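Local coordinates for nudix hydrolase domain-containing protein (Thermotoga maritima, PDB 3E57) that is of unknown function but, as a putative Nudix hydrolase, probably hydrolyses a nucleoside diphosphate linked to another group, at residues F36-F41 with E139-I144. Residues are numbered along the deposited sequence; the frame is centred on the assembly and turned at random.
Sequences FMRVNF and EFLGLI
Phe41 and Phe140 both carry CG anti to the backbone N (chi1 -167° and 176°), and their rings meet in an offset stack. The centroids lie 4.7 Å apart and the planes are tilted by 24°. Phe41 CD1 sits over one face of the Phe140 ring, toward its rim, 3.4 Å from Phe140 CG. In return, Phe140 CB makes a CH-pi contact over a face of the Phe41 ring. Gly142 N lies over the centre of the opposite face of the Phe140 ring. At the ring's edge, Val39 CG2 comes in plane, 3.4 Å from Phe140 CE2. Phe160, on strand 155-163, meets Phe140 edge-to-face.

Beyond this cluster the backbones pair as antiparallel strands. Met37 and Leu143 form the hydrogen-bonded pair, with Met37 N to Leu143 O and Leu143 N to Met37 O both 3.0 Å. Phe36 CA adds a CA-H...O contact to the same Leu143 O. The Phe36 ring turns its edge to Leu141 O, with CZ 3.4 Å from that oxygen. Leu141 and Gly142 form a classic beta bulge opposite Leu159. The backbone angles of Gly142 call for glycine, and its CA lies 3.5 Å from Phe36 CE1. The Arg38 chain bends so that a guanidinium face lies over Leu141 O, but the angles there are poor for hydrogen bonds. A water donates to Val39 O (2.8 Å) and weakly to Phe140 O.

Strand 36-38 pairs antiparallel with strand 131-145, which lies in the Nudix domain, and Phe36 and Met37 pair with a strand of the second subunit, carrying the sheet across the dimer interface. Two backbone bonds set the register, while past Arg38 the contact rests on aromatic and apolar packing, with a water that reaches Phe140 O only weakly.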
ATOM      1  N   PHE B  36      -1.676   1.588   2.507  1.00 22.29           N
ATOM      2  CA  PHE B  36      -1.987   2.046   3.853  1.00 22.59           C
ATOM      3  C   PHE B  36      -0.768   2.721   4.450  1.00 22.63           C
ATOM      4  O   PHE B  36       0.356   2.298   4.198  1.00 20.78           O
ATOM      5  CB  PHE B  36      -2.380   0.864   4.731  1.00 22.43           C
ATOM      6  CG  PHE B  36      -2.336   1.142   6.207  1.00 21.31           C
ATOM      7  CD1 PHE B  36      -3.443   1.651   6.862  1.00 21.71           C
ATOM      8  CD2 PHE B  36      -1.183   0.885   6.944  1.00 22.54           C
ATOM      9  CE1 PHE B  36      -3.408   1.902   8.242  1.00 23.41           C
ATOM     10  CE2 PHE B  36      -1.137   1.125   8.311  1.00 22.60           C
ATOM     11  CZ  PHE B  36      -2.254   1.639   8.962  1.00 22.19           C
ATOM     12  N   MET B  37      -1.010   3.753   5.250  1.00 23.85           N
ATOM     13  CA  MET B  37       0.043   4.415   6.044  1.00 25.22           C
ATOM     14  C   MET B  37      -0.466   4.759   7.442  1.00 24.80           C
ATOM     15  O   MET B  37      -1.543   5.339   7.580  1.00 23.78           O
ATOM     16  CB  MET B  37       0.488   5.704   5.360  1.00 25.94           C
ATOM     17  CG  MET B  37       1.661   6.362   6.082  1.00 26.04           C
ATOM     18  SD  MET B  37       2.309   7.777   5.211  1.00 29.95           S
ATOM     19  CE  MET B  37       0.898   8.848   5.246  1.00 27.40           C
ATOM     20  N   ARG B  38       0.306   4.390   8.466  1.00 25.83           N
ATOM     21  CA  ARG B  38      -0.007   4.725   9.849  1.00 27.01           C
ATOM     22  C   ARG B  38       0.121   6.220  10.020  1.00 26.71           C
ATOM     23  O   ARG B  38       1.081   6.804   9.530  1.00 25.26           O
ATOM     24  CB  ARG B  38       0.952   4.036  10.813  1.00 26.83           C
ATOM     25  CG  ARG B  38       0.818   4.484  12.277  1.00 28.53           C
ATOM     26  CD  ARG B  38       0.859   3.314  13.227  1.00 32.03           C
ATOM     27  NE  ARG B  38      -0.223   2.423  12.808  1.00 38.26           N
ATOM     28  CZ  ARG B  38      -0.946   1.623  13.578  1.00 37.85           C
ATOM     29  NH1 ARG B  38      -0.757   1.532  14.897  1.00 39.00           N
ATOM     30  NH2 ARG B  38      -1.878   0.898  12.988  1.00 36.57           N
ATOM     31  N   VAL B  39      -0.864   6.827  10.670  1.00 27.53           N
ATOM     32  CA  VAL B  39      -0.778   8.234  11.068  1.00 28.59           C
ATOM     33  C   VAL B  39      -1.353   8.400  12.467  1.00 28.85           C
ATOM     34  O   VAL B  39      -2.081   7.546  12.951  1.00 28.78           O
ATOM     35  CB  VAL B  39      -1.477   9.215  10.067  1.00 29.38           C
ATOM     36  CG1 VAL B  39      -1.043   8.950   8.608  1.00 28.63           C
ATOM     37  CG2 VAL B  39      -2.967   9.175  10.221  1.00 29.84           C
ATOM     38  N   ASN B  40      -0.997   9.497  13.115  1.00 30.22           N
ATOM     39  CA  ASN B  40      -1.495   9.797  14.455  1.00 30.45           C
ATOM     40  C   ASN B  40      -2.932  10.307  14.373  1.00 30.14           C
ATOM     41  O   ASN B  40      -3.251  11.150  13.544  1.00 29.29           O
ATOM     42  CB  ASN B  40      -0.563  10.807  15.137  1.00 30.95           C
ATOM     43  CG  ASN B  40      -1.119  11.335  16.438  1.00 32.09           C
ATOM     44  OD1 ASN B  40      -1.987  12.218  16.451  1.00 34.74           O
ATOM     45  ND2 ASN B  40      -0.618  10.804  17.543  1.00 34.76           N
ATOM     46  N   PHE B  41      -3.798   9.770  15.225  1.00 30.79           N
ATOM     47  CA  PHE B  41      -5.218  10.083  15.162  1.00 31.34           C
ATOM     48  C   PHE B  41      -5.494  11.562  15.383  1.00 31.75           C
ATOM     49  O   PHE B  41      -6.287  12.168  14.653  1.00 31.44           O
ATOM     50  CB  PHE B  41      -6.007   9.247  16.172  1.00 31.53           C
ATOM     51  CG  PHE B  41      -7.503   9.279  15.962  1.00 31.38           C
ATOM     52  CD1 PHE B  41      -8.052   9.439  14.685  1.00 32.13           C
ATOM     53  CD2 PHE B  41      -8.362   9.121  17.035  1.00 32.32           C
ATOM     54  CE1 PHE B  41      -9.401   9.454  14.494  1.00 32.09           C
ATOM     55  CE2 PHE B  41      -9.730   9.125  16.840  1.00 33.17           C
ATOM     56  CZ  PHE B  41     -10.250   9.299  15.564  1.00 32.14           C
ATOM     57  N   GLU B 139      -9.726   1.693  17.772  1.00 34.90           N
ATOM     58  CA  GLU B 139      -8.317   2.014  17.700  1.00 33.74           C
ATOM     59  C   GLU B 139      -8.090   2.508  16.292  1.00 31.95           C
ATOM     60  O   GLU B 139      -8.268   1.745  15.353  1.00 30.97           O
ATOM     61  CB  GLU B 139      -7.477   0.764  17.975  1.00 33.99           C
ATOM     62  CG  GLU B 139      -5.964   1.024  18.023  1.00 35.36           C
ATOM     63  CD  GLU B 139      -5.126  -0.254  18.119  1.00 36.93           C
ATOM     64  OE1 GLU B 139      -5.695  -1.361  18.300  1.00 42.07           O
ATOM     65  OE2 GLU B 139      -3.884  -0.151  17.999  1.00 42.09           O
ATOM     66  N   PHE B 140      -7.731   3.776  16.134  1.00 29.43           N
ATOM     67  CA  PHE B 140      -7.389   4.294  14.818  1.00 28.50           C
ATOM     68  C   PHE B 140      -6.043   3.713  14.369  1.00 27.33           C
ATOM     69  O   PHE B 140      -5.060   3.796  15.099  1.00 25.89           O
ATOM     70  CB  PHE B 140      -7.320   5.816  14.860  1.00 28.05           C
ATOM     71  CG  PHE B 140      -6.883   6.450  13.560  1.00 28.11           C
ATOM     72  CD1 PHE B 140      -7.716   6.475  12.462  1.00 27.42           C
ATOM     73  CD2 PHE B 140      -5.629   7.022  13.447  1.00 27.61           C
ATOM     74  CE1 PHE B 140      -7.316   7.076  11.284  1.00 26.39           C
ATOM     75  CE2 PHE B 140      -5.221   7.629  12.272  1.00 26.89           C
ATOM     76  CZ  PHE B 140      -6.058   7.657  11.196  1.00 27.39           C
ATOM     77  N   LEU B 141      -6.008   3.121  13.173  1.00 26.32           N
ATOM     78  CA  LEU B 141      -4.784   2.533  12.646  1.00 25.89           C
ATOM     79  C   LEU B 141      -4.077   3.438  11.651  1.00 25.45           C
ATOM     80  O   LEU B 141      -2.865   3.549  11.673  1.00 25.49           O
ATOM     81  CB  LEU B 141      -5.075   1.171  12.005  1.00 25.88           C
ATOM     82  CG  LEU B 141      -5.725   0.103  12.885  1.00 24.21           C
ATOM     83  CD1 LEU B 141      -5.814  -1.216  12.111  1.00 23.79           C
ATOM     84  CD2 LEU B 141      -4.961  -0.087  14.180  1.00 26.08           C
ATOM     85  N   GLY B 142      -4.823   4.083  10.766  1.00 25.07           N
ATOM     86  CA  GLY B 142      -4.215   4.977   9.786  1.00 24.34           C
ATOM     87  C   GLY B 142      -5.109   5.206   8.591  1.00 23.56           C
ATOM     88  O   GLY B 142      -6.329   5.032   8.677  1.00 23.07           O
ATOM     89  N   LEU B 143      -4.483   5.559   7.472  1.00 22.93           N
ATOM     90  CA  LEU B 143      -5.178   5.946   6.252  1.00 23.34           C
ATOM     91  C   LEU B 143      -4.981   4.980   5.099  1.00 23.14           C
ATOM     92  O   LEU B 143      -3.880   4.449   4.890  1.00 22.46           O
ATOM     93  CB  LEU B 143      -4.679   7.315   5.800  1.00 23.59           C
ATOM     94  CG  LEU B 143      -4.927   8.469   6.781  1.00 23.88           C
ATOM     95  CD1 LEU B 143      -4.561   9.790   6.113  1.00 26.13           C
ATOM     96  CD2 LEU B 143      -6.353   8.485   7.236  1.00 25.01           C
ATOM     97  N   ILE B 144      -6.045   4.789   4.332  1.00 23.95           N
ATOM     98  CA  ILE B 144      -5.997   3.984   3.113  1.00 24.57           C
ATOM     99  C   ILE B 144      -6.205   4.875   1.906  1.00 25.14           C
ATOM    100  O   ILE B 144      -7.240   5.548   1.787  1.00 25.22           O
ATOM    101  CB  ILE B 144      -7.093   2.914   3.063  1.00 23.92           C
ATOM    102  CG1 ILE B 144      -7.045   2.010   4.296  1.00 24.64           C
ATOM    103  CG2 ILE B 144      -6.966   2.127   1.754  1.00 24.27           C
ATOM    104  CD1 ILE B 144      -8.214   1.003   4.368  1.00 24.88           C
TER
HETATM  105  O   HOH W   1      -2.047   5.390  14.710  1.00 43.99           O